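Local coordinates for protein putative aminooxidase (Propionibacterium acnes, PDB 2BA9) that isomerises polyunsaturated fatty acids to conjugated linoleic acid, probably using its bound flavin-adenine dinucleotide, at residues I229-G234 / E257-Y262; D267-Y272 / T396-E401; G389-R394 / C412-D417. All blocks are in the same frame, centred on the assembly; numbering follows the deposited sequence.

Contact 1 (I229-G234 / E257-Y262); sequences ITREDG and EKFLDY. With FAD (flavin-adenine dinucleotide), chain D.
Ile-229, on the strand 226-230, meets Phe-259 and Tyr-262 of the segment 257-262, in the FAD-binding part of a flavin-containing amine oxidoreductase fold. The apolar contact centres on the Ile-229 methyl CD1, which comes to the edges of two rings: it lies 4.1 Å from Phe-259 CE1 and 4.1 Å from Tyr-262 CE1. With chi2 at 178°, the CG1 branch stretches out beside the Tyr-262 side chain and crosses that of Phe-259 at about a right angle.

One backbone hydrogen bond joins the segments, from Ile-229 N to Tyr-262 O (2.9 Å), the N-H meeting the carbonyl nearly end-on at a C=O...N angle of 162°.

The Arg-231 guanidinium sets one face over the rim of Phe-259, the planes 82° apart, so CZ of the ring sits above the centre of the group, 4.1 Å from Arg-231 CZ. Salt bridges to Asp-264 and Glu-269 and a hydrogen bond to Thr-396 hold the guanidinium in this orientation.

Tyr-262 belongs to the FAD pocket and reaches the adenine end of the cofactor, its OH 3.4 Å from N6A.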
loop_
_atom_site.group_PDB
_atom_site.type_symbol
_atom_site.label_atom_id
_atom_site.label_comp_id
_atom_site.label_asym_id
_atom_site.label_seq_id
_atom_site.Cartn_x
_atom_site.Cartn_y
_atom_site.Cartn_z
ATOM N N ILE A 229 25.881 1.830 -2.982
ATOM C CA ILE A 229 25.895 0.397 -3.298
ATOM C C ILE A 229 26.489 0.213 -4.688
ATOM O O ILE A 229 26.019 0.818 -5.657
ATOM C CB ILE A 229 24.490 -0.258 -3.258
ATOM C CG1 ILE A 229 23.887 -0.167 -1.848
ATOM C CG2 ILE A 229 24.569 -1.712 -3.722
ATOM C CD1 ILE A 229 22.488 -0.743 -1.721
ATOM N N THR A 230 27.535 -0.611 -4.764
ATOM C CA THR A 230 28.176 -0.985 -6.023
ATOM C C THR A 230 28.211 -2.510 -6.136
ATOM O O THR A 230 28.323 -3.219 -5.131
ATOM C CB THR A 230 29.603 -0.427 -6.114
ATOM O OG1 THR A 230 30.370 -0.890 -4.993
ATOM C CG2 THR A 230 29.578 1.095 -6.125
ATOM N N ARG A 231 28.113 -3.012 -7.360
ATOM C CA ARG A 231 27.916 -4.438 -7.578
ATOM C C ARG A 231 28.867 -4.972 -8.637
ATOM O O ARG A 231 28.459 -5.278 -9.754
ATOM C CB ARG A 231 26.470 -4.715 -7.976
ATOM C CG ARG A 231 25.489 -4.546 -6.844
ATOM C CD ARG A 231 24.102 -4.281 -7.365
ATOM N NE ARG A 231 24.022 -3.020 -8.106
ATOM C CZ ARG A 231 23.028 -2.682 -8.932
ATOM N NH1 ARG A 231 23.047 -1.509 -9.552
ATOM N NH2 ARG A 231 22.009 -3.512 -9.143
ATOM N N GLU A 232 30.131 -5.115 -8.262
ATOM C CA GLU A 232 31.153 -5.615 -9.166
ATOM C C GLU A 232 31.676 -6.972 -8.702
ATOM O O GLU A 232 31.432 -7.394 -7.575
ATOM C CB GLU A 232 32.319 -4.625 -9.267
ATOM C CG GLU A 232 31.961 -3.162 -9.059
ATOM C CD GLU A 232 32.255 -2.695 -7.633
ATOM O OE1 GLU A 232 31.410 -2.908 -6.727
ATOM O OE2 GLU A 232 33.346 -2.120 -7.420
ATOM N N ASP A 233 32.388 -7.652 -9.601
ATOM C CA ASP A 233 33.081 -8.915 -9.298
ATOM C C ASP A 233 32.142 -10.013 -8.774
ATOM O O ASP A 233 32.596 -10.995 -8.174
ATOM C CB ASP A 233 34.212 -8.676 -8.285
ATOM C CG ASP A 233 35.100 -7.482 -8.647
ATOM O OD1 ASP A 233 35.644 -7.454 -9.775
ATOM O OD2 ASP A 233 35.253 -6.576 -7.790
ATOM N N GLY A 234 30.843 -9.845 -9.013
ATOM C CA GLY A 234 29.830 -10.808 -8.573
ATOM C C GLY A 234 29.398 -10.652 -7.126
ATOM O O GLY A 234 28.802 -11.565 -6.558
ATOM N N GLU A 257 13.287 3.933 -7.848
ATOM C CA GLU A 257 13.731 5.161 -8.489
ATOM C C GLU A 257 14.705 5.941 -7.589
ATOM O O GLU A 257 15.587 6.626 -8.094
ATOM C CB GLU A 257 12.528 6.035 -8.920
ATOM C CG GLU A 257 11.850 6.895 -7.849
ATOM C CD GLU A 257 10.912 6.112 -6.951
ATOM O OE1 GLU A 257 11.415 5.338 -6.113
ATOM O OE2 GLU A 257 9.679 6.275 -7.070
ATOM N N LYS A 258 14.526 5.846 -6.264
ATOM C CA LYS A 258 15.416 6.516 -5.307
ATOM C C LYS A 258 16.758 5.805 -5.173
ATOM O O LYS A 258 17.788 6.444 -4.923
ATOM C CB LYS A 258 14.745 6.614 -3.940
ATOM C CG LYS A 258 13.409 7.384 -3.982
ATOM C CD LYS A 258 13.140 8.090 -2.651
ATOM C CE LYS A 258 11.978 9.081 -2.757
ATOM N NZ LYS A 258 10.721 8.441 -2.348
ATOM N N PHE A 259 16.704 4.478 -5.316
ATOM C CA PHE A 259 17.866 3.572 -5.331
ATOM C C PHE A 259 18.841 3.951 -6.437
ATOM O O PHE A 259 20.049 3.780 -6.289
ATOM C CB PHE A 259 17.373 2.125 -5.497
ATOM C CG PHE A 259 18.452 1.126 -5.824
ATOM C CD1 PHE A 259 19.269 0.605 -4.824
ATOM C CD2 PHE A 259 18.624 0.669 -7.131
ATOM C CE1 PHE A 259 20.265 -0.337 -5.131
ATOM C CE2 PHE A 259 19.608 -0.265 -7.434
ATOM C CZ PHE A 259 20.429 -0.766 -6.430
ATOM N N LEU A 260 18.308 4.485 -7.535
ATOM C CA LEU A 260 19.132 4.970 -8.636
ATOM C C LEU A 260 20.151 5.993 -8.167
ATOM O O LEU A 260 21.278 6.032 -8.670
ATOM C CB LEU A 260 18.268 5.625 -9.715
ATOM C CG LEU A 260 17.299 4.755 -10.511
ATOM C CD1 LEU A 260 16.496 5.638 -11.464
ATOM C CD2 LEU A 260 18.058 3.662 -11.274
ATOM N N ASP A 261 19.749 6.816 -7.202
ATOM C CA ASP A 261 20.569 7.938 -6.749
ATOM C C ASP A 261 21.757 7.551 -5.853
ATOM O O ASP A 261 22.604 8.399 -5.584
ATOM C CB ASP A 261 19.703 8.968 -6.000
ATOM C CG ASP A 261 18.629 9.604 -6.876
ATOM O OD1 ASP A 261 18.728 9.552 -8.121
ATOM O OD2 ASP A 261 17.675 10.167 -6.296
ATOM N N TYR A 262 21.812 6.309 -5.375
ATOM C CA TYR A 262 22.932 5.869 -4.524
ATOM C C TYR A 262 23.528 4.503 -4.914
ATOM O O TYR A 262 24.172 3.823 -4.102
ATOM C CB TYR A 262 22.525 5.894 -3.042
ATOM C CG TYR A 262 21.368 4.987 -2.665
ATOM C CD1 TYR A 262 21.583 3.659 -2.309
ATOM C CD2 TYR A 262 20.067 5.473 -2.636
ATOM C CE1 TYR A 262 20.527 2.837 -1.952
ATOM C CE2 TYR A 262 19.013 4.666 -2.278
ATOM C CZ TYR A 262 19.242 3.344 -1.936
ATOM O OH TYR A 262 18.182 2.533 -1.581
HETATM P PA FAD D . 7.044 0.492 3.362
HETATM O O1A FAD D . 5.906 0.129 4.270
HETATM O O2A FAD D . 7.050 1.903 2.809
HETATM O O5B FAD D . 8.415 0.321 4.172
HETATM C C5B FAD D . 9.615 0.562 3.476
HETATM C C4B FAD D . 10.780 0.587 4.443
HETATM O O4B FAD D . 11.973 0.792 3.714
HETATM C C3B FAD D . 10.640 1.706 5.478
HETATM O O3B FAD D . 10.771 1.177 6.778
HETATM C C2B FAD D . 11.740 2.672 5.107
HETATM O O2B FAD D . 12.202 3.446 6.215
HETATM C C1B FAD D . 12.748 1.739 4.413
HETATM N N9A FAD D . 13.635 2.511 3.525
HETATM C C8A FAD D . 13.268 3.380 2.519
HETATM N N7A FAD D . 14.395 3.904 1.960
HETATM C C5A FAD D . 15.476 3.378 2.599
HETATM C C6A FAD D . 16.866 3.564 2.460
HETATM N N6A FAD D . 17.355 4.103 1.296
HETATM N N1A FAD D . 17.724 2.833 3.275
HETATM C C2A FAD D . 17.235 1.979 4.254
HETATM N N3A FAD D . 15.863 1.809 4.384
HETATM C C4A FAD D . 15.000 2.505 3.592
HETATM N N1 FAD D . -2.131 -1.623 3.462
HETATM C C2 FAD D . -3.103 -2.595 3.579
HETATM O O2 FAD D . -2.826 -3.772 3.348
HETATM N N3 FAD D . -4.391 -2.238 3.929
HETATM C C4 FAD D . -4.700 -0.919 4.189
HETATM O O4 FAD D . -5.863 -0.636 4.519
HETATM C C4X FAD D . -3.712 0.065 4.085
HETATM N N5 FAD D . -3.990 1.401 4.316
HETATM C C5X FAD D . -2.991 2.354 4.374
HETATM C C6 FAD D . -3.280 3.663 4.750
HETATM C C7 FAD D . -2.256 4.603 4.841
HETATM C C7M FAD D . -2.602 6.001 5.266
HETATM C C8 FAD D . -0.946 4.233 4.544
HETATM C C8M FAD D . 0.191 5.206 4.623
HETATM C C9 FAD D . -0.669 2.923 4.164
HETATM C C9A FAD D . -1.684 1.971 4.064
HETATM N N10 FAD D . -1.430 0.647 3.661
HETATM C C10 FAD D . -2.418 -0.308 3.737
HETATM C "C1'" FAD D . -0.231 0.312 2.838
HETATM C "C2'" FAD D . 0.823 -0.438 3.642
HETATM O "O2'" FAD D . 1.090 0.192 4.891
HETATM C "C3'" FAD D . 2.077 -0.517 2.787
HETATM O "O3'" FAD D . 1.736 -1.020 1.493
HETATM C "C4'" FAD D . 3.135 -1.385 3.450
HETATM O "O4'" FAD D . 3.676 -0.749 4.602
HETATM C "C5'" FAD D . 4.213 -1.700 2.422
HETATM O "O5'" FAD D . 5.342 -2.230 3.057
HETATM P P FAD D . 6.793 -2.131 2.342
HETATM O O1P FAD D . 7.867 -2.714 3.241
HETATM O O2P FAD D . 6.704 -2.833 1.031
HETATM O O3P FAD D . 7.100 -0.566 2.156
#

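Contact 2 (D267-Y272 / T396-E401); sequences DDEREY and TFYAGE. With FAD (flavin-adenine dinucleotide), chain D.
Tyr-398 and Glu-269 join the edge strand of the Rossmann-type parallel sheet, 396-398, to the helix 267-273 beside it. Their backbones stay well apart, with Glu-269 CA 10.7 Å from Tyr-398 CA, and the side chains span the gap.

The hydrogen bond is short: Tyr-398 OH donates to Glu-269 OE2 at 2.6 Å. It meets that oxygen on the anti side, 30° out of the carboxylate plane, while OE2 itself lies at the edge of the tyrosine ring, near the ring plane. The two flat groups stand 78° apart and the side chains cross at about a right angle. Past CG the Glu-269 chain is extended (chi2 178°), which carries its carboxylate out from the helix to the buried phenol.

Charge pairing steadies the same carboxylate from its other oxygen, for Glu-269 OE1 forms a salt bridge with Arg-231. Both oxygens are thus engaged, and the arginine probably favours the ionised form of this buried acid.

Cofactor binding occupies the far end of 396-401, where, beyond the strand, the chain passes through Gly-400, at positive phi, into the FAD pocket. Lys-45 pairs with Glu-401 OE1, and the ribityl hydroxyl O3' of FAD donates a hydrogen bond to Glu-401 OE2 at 2.6 Å.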
loop_
_atom_site.group_PDB
_atom_site.type_symbol
_atom_site.label_atom_id
_atom_site.label_comp_id
_atom_site.label_asym_id
_atom_site.label_seq_id
_atom_site.Cartn_x
_atom_site.Cartn_y
_atom_site.Cartn_z
ATOM N N ASP A 267 21.919 0.745 -17.196
ATOM C CA ASP A 267 21.110 1.448 -18.200
ATOM C C ASP A 267 19.622 1.145 -18.054
ATOM O O ASP A 267 18.777 2.034 -18.215
ATOM C CB ASP A 267 21.576 1.069 -19.626
ATOM C CG ASP A 267 22.832 1.798 -20.054
ATOM O OD1 ASP A 267 23.094 2.888 -19.516
ATOM O OD2 ASP A 267 23.560 1.298 -20.958
ATOM N N ASP A 268 19.314 -0.114 -17.742
ATOM C CA ASP A 268 17.938 -0.585 -17.633
ATOM C C ASP A 268 17.284 -0.119 -16.338
ATOM O O ASP A 268 16.100 0.224 -16.320
ATOM C CB ASP A 268 17.892 -2.112 -17.720
ATOM C CG ASP A 268 18.100 -2.625 -19.128
ATOM O OD1 ASP A 268 17.874 -1.877 -20.099
ATOM O OD2 ASP A 268 18.490 -3.797 -19.276
ATOM N N GLU A 269 18.059 -0.121 -15.263
ATOM C CA GLU A 269 17.573 0.343 -13.988
ATOM C C GLU A 269 17.205 1.819 -14.090
ATOM O O GLU A 269 16.069 2.182 -13.793
ATOM C CB GLU A 269 18.597 0.063 -12.886
ATOM C CG GLU A 269 18.696 -1.423 -12.553
ATOM C CD GLU A 269 19.734 -1.740 -11.490
ATOM O OE1 GLU A 269 20.831 -1.132 -11.521
ATOM O OE2 GLU A 269 19.454 -2.612 -10.637
ATOM N N ARG A 270 18.136 2.654 -14.547
ATOM C CA ARG A 270 17.832 4.076 -14.793
ATOM C C ARG A 270 16.595 4.238 -15.673
ATOM O O ARG A 270 15.627 4.874 -15.273
ATOM C CB ARG A 270 19.022 4.816 -15.424
ATOM C CG ARG A 270 19.902 5.525 -14.413
ATOM C CD ARG A 270 21.177 6.036 -15.029
ATOM N NE ARG A 270 22.117 4.948 -15.299
ATOM C CZ ARG A 270 22.532 4.544 -16.503
ATOM N NH1 ARG A 270 22.108 5.127 -17.627
ATOM N NH2 ARG A 270 23.396 3.537 -16.578
ATOM N N GLU A 271 16.629 3.642 -16.856
ATOM C CA GLU A 271 15.542 3.780 -17.841
ATOM C C GLU A 271 14.173 3.374 -17.322
ATOM O O GLU A 271 13.191 4.076 -17.545
ATOM C CB GLU A 271 15.831 2.955 -19.100
ATOM C CG GLU A 271 14.870 3.271 -20.244
ATOM C CD GLU A 271 15.014 2.333 -21.414
ATOM O OE1 GLU A 271 15.987 1.542 -21.430
ATOM O OE2 GLU A 271 14.139 2.383 -22.314
ATOM N N TYR A 272 14.110 2.227 -16.653
ATOM C CA TYR A 272 12.828 1.686 -16.193
ATOM C C TYR A 272 12.405 2.195 -14.824
ATOM O O TYR A 272 11.240 2.546 -14.632
ATOM C CB TYR A 272 12.820 0.151 -16.287
ATOM C CG TYR A 272 12.606 -0.260 -17.730
ATOM C CD1 TYR A 272 13.638 -0.174 -18.652
ATOM C CD2 TYR A 272 11.346 -0.637 -18.187
ATOM C CE1 TYR A 272 13.436 -0.509 -19.994
ATOM C CE2 TYR A 272 11.131 -0.962 -19.511
ATOM C CZ TYR A 272 12.177 -0.896 -20.412
ATOM O OH TYR A 272 11.970 -1.215 -21.732
ATOM N N THR A 396 21.046 -8.977 -7.689
ATOM C CA THR A 396 20.098 -8.002 -7.190
ATOM C C THR A 396 18.700 -8.479 -7.519
ATOM O O THR A 396 18.422 -8.828 -8.671
ATOM C CB THR A 396 20.306 -6.640 -7.849
ATOM O OG1 THR A 396 21.665 -6.227 -7.661
ATOM C CG2 THR A 396 19.360 -5.606 -7.245
ATOM N N PHE A 397 17.832 -8.492 -6.507
ATOM C CA PHE A 397 16.434 -8.860 -6.675
ATOM C C PHE A 397 15.541 -7.680 -6.300
ATOM O O PHE A 397 15.908 -6.847 -5.469
ATOM C CB PHE A 397 16.104 -10.104 -5.855
ATOM C CG PHE A 397 16.845 -11.332 -6.308
ATOM C CD1 PHE A 397 16.291 -12.183 -7.261
ATOM C CD2 PHE A 397 18.107 -11.631 -5.793
ATOM C CE1 PHE A 397 16.961 -13.310 -7.670
ATOM C CE2 PHE A 397 18.795 -12.756 -6.217
ATOM C CZ PHE A 397 18.221 -13.599 -7.155
ATOM N N TYR A 398 14.382 -7.617 -6.951
ATOM C CA TYR A 398 13.464 -6.479 -6.878
ATOM C C TYR A 398 12.140 -6.902 -6.259
ATOM O O TYR A 398 11.529 -7.877 -6.707
ATOM C CB TYR A 398 13.241 -5.913 -8.287
ATOM C CG TYR A 398 14.552 -5.627 -9.013
ATOM C CD1 TYR A 398 15.358 -4.549 -8.645
ATOM C CD2 TYR A 398 14.993 -6.446 -10.046
ATOM C CE1 TYR A 398 16.570 -4.299 -9.291
ATOM C CE2 TYR A 398 16.201 -6.197 -10.694
ATOM C CZ TYR A 398 16.981 -5.122 -10.310
ATOM O OH TYR A 398 18.159 -4.872 -10.963
ATOM N N ALA A 399 11.715 -6.166 -5.226
ATOM C CA ALA A 399 10.508 -6.477 -4.469
ATOM C C ALA A 399 9.813 -5.215 -3.903
ATOM O O ALA A 399 10.024 -4.110 -4.375
ATOM C CB ALA A 399 10.837 -7.460 -3.366
ATOM N N GLY A 400 8.952 -5.390 -2.905
ATOM C CA GLY A 400 8.234 -4.255 -2.330
ATOM C C GLY A 400 7.056 -3.818 -3.174
ATOM O O GLY A 400 6.624 -4.526 -4.086
ATOM N N GLU A 401 6.529 -2.639 -2.877
ATOM C CA GLU A 401 5.247 -2.220 -3.444
ATOM C C GLU A 401 5.239 -2.187 -4.979
ATOM O O GLU A 401 4.296 -2.681 -5.583
ATOM C CB GLU A 401 4.818 -0.886 -2.869
ATOM C CG GLU A 401 4.429 -0.955 -1.379
ATOM C CD GLU A 401 4.149 0.413 -0.776
ATOM O OE1 GLU A 401 4.915 1.351 -1.071
ATOM O OE2 GLU A 401 3.178 0.554 -0.010
HETATM P PA FAD D . 7.044 0.492 3.362
HETATM O O1A FAD D . 5.906 0.129 4.270
HETATM O O2A FAD D . 7.050 1.903 2.809
HETATM O O5B FAD D . 8.415 0.321 4.172
HETATM C C5B FAD D . 9.615 0.562 3.476
HETATM C C4B FAD D . 10.780 0.587 4.443
HETATM O O4B FAD D . 11.973 0.792 3.714
HETATM C C3B FAD D . 10.640 1.706 5.478
HETATM O O3B FAD D . 10.771 1.177 6.778
HETATM C C2B FAD D . 11.740 2.672 5.107
HETATM O O2B FAD D . 12.202 3.446 6.215
HETATM C C1B FAD D . 12.748 1.739 4.413
HETATM N N9A FAD D . 13.635 2.511 3.525
HETATM C C8A FAD D . 13.268 3.380 2.519
HETATM N N7A FAD D . 14.395 3.904 1.960
HETATM C C5A FAD D . 15.476 3.378 2.599
HETATM C C6A FAD D . 16.866 3.564 2.460
HETATM N N6A FAD D . 17.355 4.103 1.296
HETATM N N1A FAD D . 17.724 2.833 3.275
HETATM C C2A FAD D . 17.235 1.979 4.254
HETATM N N3A FAD D . 15.863 1.809 4.384
HETATM C C4A FAD D . 15.000 2.505 3.592
HETATM N N1 FAD D . -2.131 -1.623 3.462
HETATM C C2 FAD D . -3.103 -2.595 3.579
HETATM O O2 FAD D . -2.826 -3.772 3.348
HETATM N N3 FAD D . -4.391 -2.238 3.929
HETATM C C4 FAD D . -4.700 -0.919 4.189
HETATM O O4 FAD D . -5.863 -0.636 4.519
HETATM C C4X FAD D . -3.712 0.065 4.085
HETATM N N5 FAD D . -3.990 1.401 4.316
HETATM C C5X FAD D . -2.991 2.354 4.374
HETATM C C6 FAD D . -3.280 3.663 4.750
HETATM C C7 FAD D . -2.256 4.603 4.841
HETATM C C7M FAD D . -2.602 6.001 5.266
HETATM C C8 FAD D . -0.946 4.233 4.544
HETATM C C8M FAD D . 0.191 5.206 4.623
HETATM C C9 FAD D . -0.669 2.923 4.164
HETATM C C9A FAD D . -1.684 1.971 4.064
HETATM N N10 FAD D . -1.430 0.647 3.661
HETATM C C10 FAD D . -2.418 -0.308 3.737
HETATM C "C1'" FAD D . -0.231 0.312 2.838
HETATM C "C2'" FAD D . 0.823 -0.438 3.642
HETATM O "O2'" FAD D . 1.090 0.192 4.891
HETATM C "C3'" FAD D . 2.077 -0.517 2.787
HETATM O "O3'" FAD D . 1.736 -1.020 1.493
HETATM C "C4'" FAD D . 3.135 -1.385 3.450
HETATM O "O4'" FAD D . 3.676 -0.749 4.602
HETATM C "C5'" FAD D . 4.213 -1.700 2.422
HETATM O "O5'" FAD D . 5.342 -2.230 3.057
HETATM P P FAD D . 6.793 -2.131 2.342
HETATM O O1P FAD D . 7.867 -2.714 3.241
HETATM O O2P FAD D . 6.704 -2.833 1.031
HETATM O O3P FAD D . 7.100 -0.566 2.156
#

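Contact 3 (G389-R394 / C412-D417); sequences GMQGRR and CHYSKD
The type II beta turn from Met-390 to Arg-393, between helix 383-389 and strand 396-398, meets the segment 412-417 of helix 408-423 through one pair of side chains, Gln-391 and Tyr-414. They approach from opposite directions. NE2 of Gln-391 comes to the hydroxyl edge of the tyrosine, near the ring plane, and stands 3.1 Å from Tyr-414 OH; amide and ring planes are 28° apart. A bend at chi2 (-76°) turns the Gln-391 amide toward the helix, while Tyr-414 has CG opposite its backbone N (chi1 -170°), which sends the ring out from the helix to the turn. Gln-391 also rests on Leu-418 and Phe-422 further along the helix.

Within this flavoprotein fold the turn leads into the outermost strand of the parallel sheet, and the tyrosine side chain is about 8 Å from the bound FAD. Glu-388 holds both polar ends, its OE1 hydrogen-bonded to Gln-391 NE2 and its OE2 to Tyr-414 OH, and so bridges the turn and the helix.

The turn is closed by a hydrogen bond from Arg-393 N to Met-390 O (3.1 Å), with Gly-392 at positive phi in its third position. Gln-391 OE1 faces the strand and accepts a hydrogen bond from the backbone N of Tyr-398.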
loop_
_atom_site.group_PDB
_atom_site.type_symbol
_atom_site.label_atom_id
_atom_site.label_comp_id
_atom_site.label_asym_id
_atom_site.label_seq_id
_atom_site.Cartn_x
_atom_site.Cartn_y
_atom_site.Cartn_z
ATOM N N GLY A 389 12.213 -9.828 -15.749
ATOM C CA GLY A 389 13.291 -10.420 -16.517
ATOM C C GLY A 389 14.654 -10.042 -15.971
ATOM O O GLY A 389 15.603 -10.811 -16.084
ATOM N N MET A 390 14.754 -8.862 -15.367
ATOM C CA MET A 390 16.003 -8.425 -14.728
ATOM C C MET A 390 16.304 -9.095 -13.395
ATOM O O MET A 390 17.365 -8.846 -12.823
ATOM C CB MET A 390 15.977 -6.919 -14.496
ATOM C CG MET A 390 15.985 -6.096 -15.756
ATOM S SD MET A 390 15.812 -4.383 -15.284
ATOM C CE MET A 390 15.133 -3.654 -16.738
ATOM N N GLN A 391 15.386 -9.909 -12.872
ATOM C CA GLN A 391 15.572 -10.479 -11.533
ATOM C C GLN A 391 16.884 -11.247 -11.455
ATOM O O GLN A 391 17.285 -11.913 -12.411
ATOM C CB GLN A 391 14.396 -11.375 -11.123
ATOM C CG GLN A 391 13.080 -10.620 -10.858
ATOM C CD GLN A 391 13.044 -9.878 -9.524
ATOM O OE1 GLN A 391 14.085 -9.502 -8.971
ATOM N NE2 GLN A 391 11.836 -9.658 -9.006
ATOM N N GLY A 392 17.579 -11.099 -10.333
ATOM C CA GLY A 392 18.832 -11.815 -10.112
ATOM C C GLY A 392 20.046 -11.236 -10.818
ATOM O O GLY A 392 21.173 -11.689 -10.580
ATOM N N ARG A 393 19.832 -10.231 -11.673
ATOM C CA ARG A 393 20.935 -9.571 -12.385
ATOM C C ARG A 393 21.909 -8.923 -11.420
ATOM O O ARG A 393 21.532 -8.044 -10.632
ATOM C CB ARG A 393 20.429 -8.504 -13.357
ATOM C CG ARG A 393 21.561 -7.846 -14.159
ATOM C CD ARG A 393 21.107 -6.667 -14.995
ATOM N NE ARG A 393 20.148 -7.047 -16.029
ATOM C CZ ARG A 393 19.704 -6.239 -16.988
ATOM N NH1 ARG A 393 20.140 -4.988 -17.082
ATOM N NH2 ARG A 393 18.815 -6.688 -17.862
ATOM N N ARG A 394 23.170 -9.343 -11.523
ATOM C CA ARG A 394 24.225 -8.941 -10.598
ATOM C C ARG A 394 23.773 -9.122 -9.164
ATOM O O ARG A 394 23.949 -8.235 -8.322
ATOM C CB ARG A 394 24.681 -7.509 -10.874
ATOM C CG ARG A 394 25.527 -7.399 -12.139
ATOM C CD ARG A 394 25.450 -6.014 -12.725
ATOM N NE ARG A 394 26.326 -5.076 -12.035
ATOM C CZ ARG A 394 26.077 -3.777 -11.871
ATOM N NH1 ARG A 394 24.960 -3.223 -12.316
ATOM N NH2 ARG A 394 26.958 -3.020 -11.245
ATOM N N CYS A 412 4.105 -8.710 1.351
ATOM C CA CYS A 412 4.602 -9.837 2.136
ATOM C C CYS A 412 4.468 -11.132 1.326
ATOM O O CYS A 412 5.396 -11.932 1.276
ATOM C CB CYS A 412 3.851 -9.960 3.462
ATOM S SG CYS A 412 4.160 -8.605 4.633
ATOM N N HIS A 413 3.307 -11.315 0.695
ATOM C CA HIS A 413 3.044 -12.451 -0.219
ATOM C C HIS A 413 4.062 -12.501 -1.377
ATOM O O HIS A 413 4.589 -13.572 -1.738
ATOM C CB HIS A 413 1.600 -12.342 -0.734
ATOM C CG HIS A 413 1.114 -13.532 -1.504
ATOM N ND1 HIS A 413 -0.113 -13.549 -2.132
ATOM C CD2 HIS A 413 1.692 -14.723 -1.781
ATOM C CE1 HIS A 413 -0.279 -14.707 -2.742
ATOM N NE2 HIS A 413 0.800 -15.439 -2.542
ATOM N N TYR A 414 4.373 -11.336 -1.936
ATOM C CA TYR A 414 5.410 -11.255 -2.956
ATOM C C TYR A 414 6.789 -11.638 -2.399
ATOM O O TYR A 414 7.545 -12.356 -3.063
ATOM C CB TYR A 414 5.467 -9.858 -3.583
ATOM C CG TYR A 414 6.365 -9.795 -4.801
ATOM C CD1 TYR A 414 5.841 -9.878 -6.080
ATOM C CD2 TYR A 414 7.745 -9.670 -4.667
ATOM C CE1 TYR A 414 6.665 -9.838 -7.197
ATOM C CE2 TYR A 414 8.572 -9.622 -5.773
ATOM C CZ TYR A 414 8.025 -9.707 -7.033
ATOM O OH TYR A 414 8.834 -9.660 -8.129
ATOM N N SER A 415 7.127 -11.148 -1.204
ATOM C CA SER A 415 8.402 -11.533 -0.561
ATOM C C SER A 415 8.515 -13.066 -0.335
ATOM O O SER A 415 9.514 -13.693 -0.711
ATOM C CB SER A 415 8.618 -10.759 0.751
ATOM O OG SER A 415 9.213 -9.477 0.514
ATOM N N LYS A 416 7.478 -13.652 0.257
ATOM C CA LYS A 416 7.335 -15.122 0.394
ATOM C C LYS A 416 7.632 -15.851 -0.918
ATOM O O LYS A 416 8.447 -16.784 -0.965
ATOM C CB LYS A 416 5.902 -15.453 0.851
ATOM C CG LYS A 416 5.541 -16.930 1.018
ATOM C CD LYS A 416 4.042 -17.069 1.274
ATOM C CE LYS A 416 3.636 -18.462 1.731
ATOM N NZ LYS A 416 3.688 -19.438 0.629
ATOM N N ASP A 417 6.952 -15.436 -1.979
ATOM C CA ASP A 417 7.070 -16.099 -3.278
ATOM C C ASP A 417 8.450 -15.870 -3.910
ATOM O O ASP A 417 8.939 -16.728 -4.619
ATOM C CB ASP A 417 5.977 -15.613 -4.240
ATOM C CG ASP A 417 4.604 -16.204 -3.937
ATOM O OD1 ASP A 417 4.506 -17.230 -3.224
ATOM O OD2 ASP A 417 3.608 -15.648 -4.434
#

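Contacts 1 and 2 are largely buried and both reach FAD, one near the adenine and the other at the ribityl chain; contact 3 is partly buried and lies beside the pocket. Their chemistry differs accordingly: apolar packing, a guanidinium over a ring edge and a backbone bond in contact 1, a buried phenol-carboxylate pair in contact 2, two neutral polar groups sharing an outside glutamate in contact 3. Arg-231 is shared by contacts 1 and 2, while its carbonyl accepts from Arg-394 of contact 3. Contacts 2 and 3 alternate along the chain and also meet through a salt bridge between Asp-268 and Arg-393.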